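Local coordinates for structural polyprotein, VP3 (Israeli acute paralysis virus, PDB 5CDD) that probably serves as a structural subunit of the virus capsid, joining the other cleaved parts of the same polyprotein to build the pentamer, at residues B[60-66]-B[119-124]; B[69-73]-B[254-258]; B[130-134]-B[211-216]; B[277-281]-B[294-298]. All coordinates share one frame; numbering follows the deposited sequence.

All four contacts lie in the VP3 part of the polyprotein. The first three belong to the jelly roll. Interactions 1 and 2 share strand 64-72, at its start and its end, with centres about 23 Å apart; strand 255-265 runs beside that strand. Interaction 3 reaches the same sheet through strand 132-144, which follows helix 122-127 of interaction 1, and its centre is about 17 Å from that of interaction 1. Interaction 4 joins two loop pieces of the C-terminal arm, on either side of the short strand 282-283. It comes within about 6 Å of interaction 3 at the nearest atoms, while its centre is about 39 Å from that of interaction 2, across the chain's centre.

Interaction 1: residues B[60-66]-B[119-124]; sequences CGNPAVK and DAAPCE
Cys-60 and Cys-123 bring the two backbones closest, with their CA atoms 4.0 Å apart, and from there the chain 60-66 passes over the N-terminal turn of helix 122-127. Farther along, the CA atoms of Ala-64 and Ala-121 are 5.6 Å apart. In the jelly roll of picornavirus-like capsid proteins this joins the entry of strand 64-72 to the helix that precedes strand 132-144. The methyl of Ala-64 meets both CB of Ala-121 and the ring of Pro-122, with Ala-64 CB 3.4 Å from Pro-122 CD. Asn-62 crosses the same proline ring at about a right angle, its CB against CG. Farther back, Cys-60 and Cys-123 touch through their CB atoms, 3.9 Å apart.

At the other end sits a buried salt-bridge network. Lys-66 bends twice (chi2 -70°, chi3 -65°), bringing its ammonium between Asp-119 and Glu-124. NZ of Lys-66 donates a hydrogen bond to the backbone O of Asp-119 at 3.0 Å, from above the carbonyl plane, and makes a weaker salt bridge to Asp-119 OD2. Ser-99 binds both Lys-66 and Asp-119, and Lys-262 pairs with the other oxygen of Glu-124. Glu-124 OE1 also accepts the N-H of the N-cap residue Ala-121 at 2.9 Å. This oxygen divides its lone pairs, the anti one taking Ala-121 N and the syn one the salt bridge from Lys-66 NZ at 3.0 Å.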
loop_
_atom_site.group_PDB
_atom_site.type_symbol
_atom_site.label_atom_id
_atom_site.label_comp_id
_atom_site.label_asym_id
_atom_site.label_seq_id
_atom_site.Cartn_x
_atom_site.Cartn_y
_atom_site.Cartn_z
ATOM N N CYS B 60 36.948 -0.729 27.850
ATOM C CA CYS B 60 38.141 -1.564 27.802
ATOM C C CYS B 60 39.386 -0.754 27.465
ATOM O O CYS B 60 40.506 -1.237 27.621
ATOM C CB CYS B 60 37.967 -2.673 26.767
ATOM S SG CYS B 60 36.644 -3.832 27.148
ATOM N N GLY B 61 39.184 0.474 26.997
ATOM C CA GLY B 61 40.303 1.328 26.646
ATOM C C GLY B 61 40.803 2.132 27.831
ATOM O O GLY B 61 41.814 2.829 27.741
ATOM N N ASN B 62 40.084 2.036 28.944
ATOM C CA ASN B 62 40.451 2.744 30.163
ATOM C C ASN B 62 41.696 2.074 30.744
ATOM O O ASN B 62 41.670 0.897 31.097
ATOM C CB ASN B 62 39.302 2.674 31.168
ATOM C CG ASN B 62 39.533 3.552 32.376
ATOM O OD1 ASN B 62 40.618 3.557 32.950
ATOM N ND2 ASN B 62 38.509 4.292 32.777
ATOM N N PRO B 63 42.811 2.812 30.832
ATOM C CA PRO B 63 44.059 2.265 31.372
ATOM C C PRO B 63 44.025 2.036 32.881
ATOM O O PRO B 63 43.347 2.755 33.617
ATOM C CB PRO B 63 45.096 3.318 30.984
ATOM C CG PRO B 63 44.496 3.971 29.773
ATOM C CD PRO B 63 43.056 4.108 30.180
ATOM N N ALA B 64 44.768 1.031 33.334
ATOM C CA ALA B 64 44.842 0.707 34.753
ATOM C C ALA B 64 46.194 0.072 35.067
ATOM O O ALA B 64 46.760 -0.643 34.238
ATOM C CB ALA B 64 43.714 -0.242 35.138
ATOM N N VAL B 65 46.711 0.338 36.263
ATOM C CA VAL B 65 48.000 -0.207 36.680
ATOM C C VAL B 65 47.860 -1.608 37.271
ATOM O O VAL B 65 47.086 -1.826 38.203
ATOM C CB VAL B 65 48.670 0.693 37.736
ATOM C CG1 VAL B 65 50.023 0.147 38.095
ATOM C CG2 VAL B 65 48.823 2.086 37.203
ATOM N N LYS B 66 48.616 -2.555 36.725
ATOM C CA LYS B 66 48.585 -3.927 37.205
ATOM C C LYS B 66 49.847 -4.267 37.994
ATOM O O LYS B 66 49.809 -5.096 38.905
ATOM C CB LYS B 66 48.429 -4.898 36.028
ATOM C CG LYS B 66 47.055 -4.888 35.372
ATOM C CD LYS B 66 45.984 -5.506 36.269
ATOM C CE LYS B 66 46.237 -6.985 36.523
ATOM N NZ LYS B 66 45.171 -7.612 37.353
ATOM N N ASP B 119 42.047 -8.454 41.391
ATOM C CA ASP B 119 42.142 -7.012 41.144
ATOM C C ASP B 119 42.034 -6.703 39.656
ATOM O O ASP B 119 43.024 -6.417 38.986
ATOM C CB ASP B 119 43.465 -6.448 41.683
ATOM C CG ASP B 119 44.687 -7.033 40.983
ATOM O OD1 ASP B 119 45.745 -6.365 40.971
ATOM O OD2 ASP B 119 44.590 -8.162 40.452
ATOM N N ALA B 120 40.811 -6.756 39.148
ATOM C CA ALA B 120 40.552 -6.508 37.739
ATOM C C ALA B 120 40.737 -5.066 37.280
ATOM O O ALA B 120 40.471 -4.114 38.015
ATOM C CB ALA B 120 39.145 -6.972 37.389
ATOM N N ALA B 121 41.206 -4.934 36.044
ATOM C CA ALA B 121 41.394 -3.646 35.394
ATOM C C ALA B 121 40.122 -3.510 34.556
ATOM O O ALA B 121 39.457 -4.509 34.270
ATOM C CB ALA B 121 42.610 -3.684 34.492
ATOM N N PRO B 122 39.762 -2.285 34.149
ATOM C CA PRO B 122 38.542 -2.130 33.349
ATOM C C PRO B 122 38.296 -3.159 32.235
ATOM O O PRO B 122 37.183 -3.665 32.101
ATOM C CB PRO B 122 38.643 -0.688 32.835
ATOM C CG PRO B 122 40.110 -0.378 32.920
ATOM C CD PRO B 122 40.514 -1.023 34.207
ATOM N N CYS B 123 39.312 -3.489 31.442
ATOM C CA CYS B 123 39.105 -4.459 30.369
ATOM C C CYS B 123 38.944 -5.884 30.897
ATOM O O CYS B 123 38.199 -6.682 30.330
ATOM C CB CYS B 123 40.253 -4.409 29.355
ATOM S SG CYS B 123 41.816 -5.106 29.921
ATOM N N GLU B 124 39.643 -6.204 31.981
ATOM C CA GLU B 124 39.555 -7.534 32.576
ATOM C C GLU B 124 38.185 -7.704 33.233
ATOM O O GLU B 124 37.636 -8.806 33.281
ATOM C CB GLU B 124 40.650 -7.725 33.631
ATOM C CG GLU B 124 42.067 -7.496 33.127
ATOM C CD GLU B 124 43.112 -7.733 34.206
ATOM O OE1 GLU B 124 42.971 -7.163 35.308
ATOM O OE2 GLU B 124 44.078 -8.483 33.952
#

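Interaction 2: residues B[69-73]-B[254-258]; sequences LTWKT and DNVSI
Trp-71 and Val-256 meet because of how each leaves its strand: CG of Trp-71 points opposite its own backbone N (chi1 -178°), and CG2 of Val-256 stands between N and the carbonyl carbon. The two side chains then run side by side in the same direction, with Val-256 CG2 against CB of Trp-71 and obliquely beside the indole. CD1 of Ile-258, two residues along on that face, reaches the same Trp-71 CB at 3.8 Å. Leu-69 adds its CB, 4.0 Å from CB of Ile-258.

On the other face, the side-chain amide of Asn-255 lies alongside the Lys-72 stem, and its OD1 approaches CG2 of Thr-70; Leu-166 of a neighbouring subunit packs on Asn-255 and Ser-257. Toward Thr-73, the backbone O of Asp-254 is gripped from opposite faces of its plane, by Thr-73 N at 3.3 Å and by Asn-255 ND2 at 2.7 Å. In the backbone, Leu-69 and Ile-258 exchange two hydrogen bonds, and Trp-71 N gives a nearly straight one (170°) to Val-256 O. With the indole packed on Leu-153, Pro-242 and Leu-246 of the facing sheet, this is the antiparallel strand pairing of a viral jelly-roll sandwich.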
loop_
_atom_site.group_PDB
_atom_site.type_symbol
_atom_site.label_atom_id
_atom_site.label_comp_id
_atom_site.label_asym_id
_atom_site.label_seq_id
_atom_site.Cartn_x
_atom_site.Cartn_y
_atom_site.Cartn_z
ATOM N N LEU B 69 56.806 -2.837 39.631
ATOM C CA LEU B 69 58.006 -3.612 39.921
ATOM C C LEU B 69 59.171 -2.789 40.462
ATOM O O LEU B 69 59.181 -1.561 40.375
ATOM C CB LEU B 69 58.457 -4.338 38.653
ATOM C CG LEU B 69 57.375 -5.090 37.874
ATOM C CD1 LEU B 69 57.956 -5.571 36.557
ATOM C CD2 LEU B 69 56.846 -6.256 38.692
ATOM N N THR B 70 60.156 -3.487 41.020
ATOM C CA THR B 70 61.350 -2.849 41.561
ATOM C C THR B 70 62.566 -3.374 40.807
ATOM O O THR B 70 62.857 -4.571 40.827
ATOM C CB THR B 70 61.535 -3.152 43.067
ATOM O OG1 THR B 70 60.388 -2.696 43.796
ATOM C CG2 THR B 70 62.774 -2.444 43.602
ATOM N N TRP B 71 63.263 -2.474 40.126
ATOM C CA TRP B 71 64.451 -2.848 39.376
ATOM C C TRP B 71 65.668 -2.286 40.103
ATOM O O TRP B 71 65.841 -1.073 40.209
ATOM C CB TRP B 71 64.358 -2.301 37.948
ATOM C CG TRP B 71 65.509 -2.678 37.065
ATOM C CD1 TRP B 71 66.384 -3.713 37.244
ATOM C CD2 TRP B 71 65.881 -2.050 35.832
ATOM N NE1 TRP B 71 67.276 -3.767 36.201
ATOM C CE2 TRP B 71 66.990 -2.759 35.319
ATOM C CE3 TRP B 71 65.382 -0.957 35.110
ATOM C CZ2 TRP B 71 67.610 -2.410 34.114
ATOM C CZ3 TRP B 71 65.999 -0.610 33.911
ATOM C CH2 TRP B 71 67.101 -1.336 33.426
ATOM N N LYS B 72 66.501 -3.185 40.618
ATOM C CA LYS B 72 67.695 -2.804 41.362
ATOM C C LYS B 72 68.946 -2.894 40.507
ATOM O O LYS B 72 68.976 -3.601 39.502
ATOM C CB LYS B 72 67.872 -3.723 42.569
ATOM C CG LYS B 72 66.638 -3.866 43.429
ATOM C CD LYS B 72 66.833 -4.949 44.470
ATOM C CE LYS B 72 65.559 -5.170 45.262
ATOM N NZ LYS B 72 65.705 -6.282 46.239
ATOM N N THR B 73 69.983 -2.176 40.920
ATOM C CA THR B 73 71.245 -2.207 40.203
ATOM C C THR B 73 71.858 -3.579 40.472
ATOM O O THR B 73 72.849 -3.966 39.857
ATOM C CB THR B 73 72.186 -1.097 40.706
ATOM O OG1 THR B 73 72.409 -1.264 42.110
ATOM C CG2 THR B 73 71.565 0.275 40.456
ATOM N N ASP B 254 69.360 3.467 44.243
ATOM C CA ASP B 254 69.854 2.288 43.545
ATOM C C ASP B 254 68.649 1.512 43.022
ATOM O O ASP B 254 68.759 0.342 42.639
ATOM C CB ASP B 254 70.669 1.408 44.494
ATOM C CG ASP B 254 69.853 0.916 45.673
ATOM O OD1 ASP B 254 69.326 1.764 46.423
ATOM O OD2 ASP B 254 69.738 -0.317 45.848
ATOM N N ASN B 255 67.499 2.180 43.014
ATOM C CA ASN B 255 66.250 1.591 42.544
ATOM C C ASN B 255 65.559 2.450 41.501
ATOM O O ASN B 255 65.895 3.616 41.299
ATOM C CB ASN B 255 65.277 1.395 43.699
ATOM C CG ASN B 255 65.594 0.180 44.532
ATOM O OD1 ASN B 255 64.875 -0.137 45.475
ATOM N ND2 ASN B 255 66.674 -0.511 44.190
ATOM N N VAL B 256 64.574 1.838 40.859
ATOM C CA VAL B 256 63.750 2.465 39.838
ATOM C C VAL B 256 62.501 1.606 39.820
ATOM O O VAL B 256 62.593 0.380 39.879
ATOM C CB VAL B 256 64.401 2.410 38.434
ATOM C CG1 VAL B 256 65.626 3.291 38.392
ATOM C CG2 VAL B 256 64.770 0.979 38.080
ATOM N N SER B 257 61.336 2.235 39.767
ATOM C CA SER B 257 60.099 1.479 39.735
ATOM C C SER B 257 59.626 1.342 38.301
ATOM O O SER B 257 59.775 2.262 37.495
ATOM C CB SER B 257 59.027 2.170 40.574
ATOM O OG SER B 257 59.413 2.224 41.933
ATOM N N ILE B 258 59.076 0.179 37.984
ATOM C CA ILE B 258 58.558 -0.076 36.650
ATOM C C ILE B 258 57.048 -0.238 36.757
ATOM O O ILE B 258 56.556 -1.231 37.292
ATOM C CB ILE B 258 59.167 -1.350 36.045
ATOM C CG1 ILE B 258 60.691 -1.235 36.036
ATOM C CG2 ILE B 258 58.647 -1.554 34.629
ATOM C CD1 ILE B 258 61.389 -2.460 35.522
#

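Interaction 3: residues B[130-134]-B[211-216]; sequences FSYWR and KMFLKT
Trp-133 N donates to Leu-214 O at 2.8 Å, and Leu-214 N returns a bond to Trp-133 O, making an antiparallel hydrogen-bonded pair between strand 132-134 and the short strand 214-215. With CG of Trp-133 between the backbone N and the carbonyl carbon (chi1 65°), the indole runs alongside Leu-214 in the same direction, and Leu-214 CB lies 3.3 Å above one face of the ring, toward the rim. CD1 of Leu-214 touches CZ2 of Trp-133 at 3.5 Å. At the ring edge, in its plane, Lys-215 O accepts a weak, bent bond from NE1, while CG2 of Thr-216 packs at CD1.

Beyond Trp-133, Arg-134 stretches out straight to NE, and its NH1 reaches Met-212 O at 2.9 Å. Its guanidinium stands nearly perpendicular to the Phe-213 ring (86°), whose edge atom CD1 touches Arg-134 CB. Ser-131 and Tyr-132 both face Val-270, a classic beta bulge, and the Tyr-132 hydroxyl bonds to Gly-163 O of a neighbouring subunit. The guanidinium bond, and more weakly the indole one, add side-chain links to a strand of only two residues, and Met-212 O probably helps offset the buried Arg-134 charge.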
loop_
_atom_site.group_PDB
_atom_site.type_symbol
_atom_site.label_atom_id
_atom_site.label_comp_id
_atom_site.label_asym_id
_atom_site.label_seq_id
_atom_site.Cartn_x
_atom_site.Cartn_y
_atom_site.Cartn_z
ATOM N N PHE B 130 31.568 -12.301 29.503
ATOM C CA PHE B 130 31.396 -13.126 28.316
ATOM C C PHE B 130 32.163 -14.440 28.381
ATOM O O PHE B 130 32.941 -14.666 29.303
ATOM C CB PHE B 130 31.817 -12.308 27.097
ATOM C CG PHE B 130 31.169 -10.951 27.039
ATOM C CD1 PHE B 130 29.864 -10.806 26.577
ATOM C CD2 PHE B 130 31.846 -9.826 27.499
ATOM C CE1 PHE B 130 29.239 -9.557 26.577
ATOM C CE2 PHE B 130 31.231 -8.574 27.504
ATOM C CZ PHE B 130 29.926 -8.440 27.042
ATOM N N SER B 131 31.938 -15.304 27.397
ATOM C CA SER B 131 32.602 -16.601 27.356
ATOM C C SER B 131 33.938 -16.592 26.623
ATOM O O SER B 131 34.907 -17.185 27.095
ATOM C CB SER B 131 31.677 -17.638 26.723
ATOM O OG SER B 131 30.525 -17.836 27.523
ATOM N N TYR B 132 33.994 -15.932 25.470
ATOM C CA TYR B 132 35.232 -15.869 24.702
ATOM C C TYR B 132 35.536 -14.437 24.294
ATOM O O TYR B 132 34.634 -13.607 24.188
ATOM C CB TYR B 132 35.137 -16.740 23.447
ATOM C CG TYR B 132 34.517 -18.098 23.680
ATOM C CD1 TYR B 132 33.160 -18.313 23.440
ATOM C CD2 TYR B 132 35.278 -19.164 24.153
ATOM C CE1 TYR B 132 32.578 -19.557 23.663
ATOM C CE2 TYR B 132 34.704 -20.413 24.382
ATOM C CZ TYR B 132 33.354 -20.602 24.135
ATOM O OH TYR B 132 32.777 -21.831 24.359
ATOM N N TRP B 133 36.814 -14.153 24.058
ATOM C CA TRP B 133 37.243 -12.818 23.669
ATOM C C TRP B 133 38.225 -12.839 22.505
ATOM O O TRP B 133 38.702 -13.893 22.085
ATOM C CB TRP B 133 37.910 -12.107 24.848
ATOM C CG TRP B 133 39.192 -12.758 25.280
ATOM C CD1 TRP B 133 39.326 -13.826 26.118
ATOM C CD2 TRP B 133 40.517 -12.413 24.853
ATOM N NE1 TRP B 133 40.652 -14.170 26.241
ATOM C CE2 TRP B 133 41.405 -13.319 25.475
ATOM C CE3 TRP B 133 41.041 -11.428 24.004
ATOM C CZ2 TRP B 133 42.789 -13.270 25.274
ATOM C CZ3 TRP B 133 42.418 -11.379 23.804
ATOM C CH2 TRP B 133 43.276 -12.296 24.439
ATOM N N ARG B 134 38.526 -11.646 22.007
ATOM C CA ARG B 134 39.459 -11.447 20.907
ATOM C C ARG B 134 39.773 -9.957 20.905
ATOM O O ARG B 134 38.865 -9.133 20.796
ATOM C CB ARG B 134 38.814 -11.842 19.578
ATOM C CG ARG B 134 39.726 -11.672 18.380
ATOM C CD ARG B 134 38.963 -11.834 17.080
ATOM N NE ARG B 134 39.829 -11.644 15.920
ATOM C CZ ARG B 134 40.683 -12.553 15.463
ATOM N NH1 ARG B 134 40.787 -13.729 16.066
ATOM N NH2 ARG B 134 41.441 -12.287 14.409
ATOM N N LYS B 211 43.207 -20.128 17.289
ATOM C CA LYS B 211 41.795 -20.129 17.633
ATOM C C LYS B 211 41.230 -18.777 17.234
ATOM O O LYS B 211 41.959 -17.790 17.150
ATOM C CB LYS B 211 41.606 -20.331 19.134
ATOM C CG LYS B 211 42.194 -21.617 19.654
ATOM C CD LYS B 211 42.000 -21.736 21.151
ATOM C CE LYS B 211 42.728 -22.953 21.690
ATOM N NZ LYS B 211 44.187 -22.899 21.374
ATOM N N MET B 212 39.929 -18.735 16.985
ATOM C CA MET B 212 39.274 -17.496 16.600
ATOM C C MET B 212 39.068 -16.599 17.819
ATOM O O MET B 212 39.154 -15.372 17.729
ATOM C CB MET B 212 37.930 -17.807 15.958
ATOM C CG MET B 212 38.022 -18.565 14.658
ATOM S SD MET B 212 36.411 -18.667 13.873
ATOM C CE MET B 212 36.678 -17.607 12.469
ATOM N N PHE B 213 38.791 -17.229 18.956
ATOM C CA PHE B 213 38.569 -16.528 20.213
ATOM C C PHE B 213 39.213 -17.342 21.331
ATOM O O PHE B 213 39.417 -18.548 21.188
ATOM C CB PHE B 213 37.072 -16.409 20.504
ATOM C CG PHE B 213 36.278 -15.746 19.413
ATOM C CD1 PHE B 213 36.351 -14.371 19.214
ATOM C CD2 PHE B 213 35.422 -16.496 18.612
ATOM C CE1 PHE B 213 35.577 -13.751 18.234
ATOM C CE2 PHE B 213 34.645 -15.888 17.632
ATOM C CZ PHE B 213 34.721 -14.512 17.444
ATOM N N LEU B 214 39.528 -16.683 22.442
ATOM C CA LEU B 214 40.123 -17.357 23.593
ATOM C C LEU B 214 39.156 -17.291 24.769
ATOM O O LEU B 214 38.313 -16.397 24.838
ATOM C CB LEU B 214 41.453 -16.701 23.971
ATOM C CG LEU B 214 42.629 -16.944 23.022
ATOM C CD1 LEU B 214 43.817 -16.107 23.455
ATOM C CD2 LEU B 214 42.993 -18.418 23.020
ATOM N N LYS B 215 39.276 -18.241 25.691
ATOM C CA LYS B 215 38.396 -18.281 26.850
ATOM C C LYS B 215 38.604 -17.076 27.758
ATOM O O LYS B 215 39.640 -16.417 27.701
ATOM C CB LYS B 215 38.611 -19.584 27.627
ATOM C CG LYS B 215 38.125 -20.829 26.883
ATOM C CD LYS B 215 38.183 -22.075 27.764
ATOM C CE LYS B 215 37.497 -23.271 27.105
ATOM N NZ LYS B 215 38.186 -23.736 25.869
ATOM N N THR B 216 37.613 -16.787 28.594
ATOM C CA THR B 216 37.690 -15.650 29.502
ATOM C C THR B 216 37.778 -16.054 30.970
ATOM O O THR B 216 37.654 -15.211 31.855
ATOM C CB THR B 216 36.463 -14.726 29.333
ATOM O OG1 THR B 216 35.276 -15.448 29.690
ATOM C CG2 THR B 216 36.359 -14.229 27.896
#

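Interaction 4: residues B[277-281]-B[294-298]; sequences SGPTQ and EVLNV
Val-298 passes Gly-278 with their CA atoms 6.4 Å apart, the two segments running roughly antiparallel (143° between end-to-end directions) without forming regular strands. Side chains therefore do most of the work. At this end CG1 of Val-298 is the touching branch: it lies 3.7 Å from Pro-279 CD and also reaches the backbone O of Ser-277 at 3.5 Å. The Pro-279 ring and the valine cross obliquely, and CG of the ring faces Asn-297 O.

Both segments belong to the C-terminal arm that follows the strands of the jelly roll, and neighbouring subunits of the capsid cover it: Lys-60 of one packs on Val-298, and Gln-73 of another packs on Leu-296.

The other end of the contact rests on Gln-281. CG lies opposite the backbone N (chi1 170°) and the chain runs on extended, carrying the amide across to the second segment. There NE2 of Gln-281 comes nearest the Leu-296 branch point, 3.2 Å from Leu-296 CG, with CD behind it. The same NE2 gives a hydrogen bond to Glu-294 O, 3.3 Å long, coming from above the carbonyl plane. Glu-294 O also accepts from Gln-200 of a neighbouring subunit, so two amide N-H groups from different chains meet at this one oxygen. The carboxylate of Glu-294 goes to that subunit too, OE1 bonding with Gln-73 NE2.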
loop_
_atom_site.group_PDB
_atom_site.type_symbol
_atom_site.label_atom_id
_atom_site.label_comp_id
_atom_site.label_asym_id
_atom_site.label_seq_id
_atom_site.Cartn_x
_atom_site.Cartn_y
_atom_site.Cartn_z
ATOM N N SER B 277 32.556 -21.041 36.688
ATOM C CA SER B 277 31.624 -21.973 37.312
ATOM C C SER B 277 30.648 -21.263 38.239
ATOM O O SER B 277 29.633 -21.834 38.637
ATOM C CB SER B 277 32.392 -23.033 38.104
ATOM O OG SER B 277 33.120 -22.440 39.165
ATOM N N GLY B 278 30.963 -20.020 38.585
ATOM C CA GLY B 278 30.093 -19.260 39.461
ATOM C C GLY B 278 29.605 -17.984 38.802
ATOM O O GLY B 278 30.076 -17.624 37.723
ATOM N N PRO B 279 28.649 -17.279 39.421
ATOM C CA PRO B 279 28.128 -16.036 38.846
ATOM C C PRO B 279 29.173 -14.940 38.981
ATOM O O PRO B 279 30.050 -15.028 39.838
ATOM C CB PRO B 279 26.903 -15.736 39.710
ATOM C CG PRO B 279 26.525 -17.075 40.279
ATOM C CD PRO B 279 27.862 -17.671 40.600
ATOM N N THR B 280 29.095 -13.915 38.139
ATOM C CA THR B 280 30.040 -12.815 38.258
ATOM C C THR B 280 29.713 -12.194 39.610
ATOM O O THR B 280 28.542 -12.003 39.941
ATOM C CB THR B 280 29.842 -11.750 37.157
ATOM O OG1 THR B 280 28.486 -11.287 37.170
ATOM C CG2 THR B 280 30.169 -12.326 35.794
ATOM N N GLN B 281 30.737 -11.901 40.402
ATOM C CA GLN B 281 30.515 -11.316 41.717
ATOM C C GLN B 281 31.581 -10.297 42.065
ATOM O O GLN B 281 32.761 -10.499 41.790
ATOM C CB GLN B 281 30.477 -12.414 42.784
ATOM C CG GLN B 281 30.481 -11.895 44.213
ATOM C CD GLN B 281 30.264 -12.998 45.232
ATOM O OE1 GLN B 281 30.861 -14.072 45.140
ATOM N NE2 GLN B 281 29.416 -12.733 46.219
ATOM N N GLU B 294 30.099 -12.661 51.649
ATOM C CA GLU B 294 28.964 -13.430 51.154
ATOM C C GLU B 294 29.407 -14.354 50.028
ATOM O O GLU B 294 30.161 -13.950 49.144
ATOM C CB GLU B 294 27.856 -12.500 50.648
ATOM C CG GLU B 294 26.766 -13.231 49.871
ATOM C CD GLU B 294 25.561 -12.360 49.570
ATOM O OE1 GLU B 294 25.742 -11.249 49.028
ATOM O OE2 GLU B 294 24.427 -12.793 49.866
ATOM N N VAL B 295 28.943 -15.598 50.075
ATOM C CA VAL B 295 29.284 -16.585 49.055
ATOM C C VAL B 295 28.055 -16.940 48.219
ATOM O O VAL B 295 27.070 -17.467 48.739
ATOM C CB VAL B 295 29.844 -17.874 49.695
ATOM C CG1 VAL B 295 30.279 -18.852 48.608
ATOM C CG2 VAL B 295 31.009 -17.535 50.606
ATOM N N LEU B 296 28.113 -16.646 46.922
ATOM C CA LEU B 296 26.999 -16.938 46.025
ATOM C C LEU B 296 27.123 -18.337 45.431
ATOM O O LEU B 296 28.229 -18.845 45.242
ATOM C CB LEU B 296 26.944 -15.913 44.889
ATOM C CG LEU B 296 26.838 -14.436 45.274
ATOM C CD1 LEU B 296 26.751 -13.593 44.011
ATOM C CD2 LEU B 296 25.619 -14.208 46.152
ATOM N N ASN B 297 25.982 -18.954 45.139
ATOM C CA ASN B 297 25.958 -20.293 44.563
ATOM C C ASN B 297 25.228 -20.287 43.222
ATOM O O ASN B 297 24.754 -19.244 42.766
ATOM C CB ASN B 297 25.275 -21.270 45.528
ATOM C CG ASN B 297 23.860 -20.850 45.882
ATOM O OD1 ASN B 297 22.974 -20.823 45.027
ATOM N ND2 ASN B 297 23.642 -20.517 47.149
ATOM N N VAL B 298 25.150 -21.454 42.591
ATOM C CA VAL B 298 24.475 -21.592 41.306
ATOM C C VAL B 298 23.298 -22.556 41.433
ATOM O O VAL B 298 22.989 -23.302 40.503
ATOM C CB VAL B 298 25.444 -22.114 40.220
ATOM C CG1 VAL B 298 26.522 -21.079 39.954
ATOM C CG2 VAL B 298 26.071 -23.429 40.661
#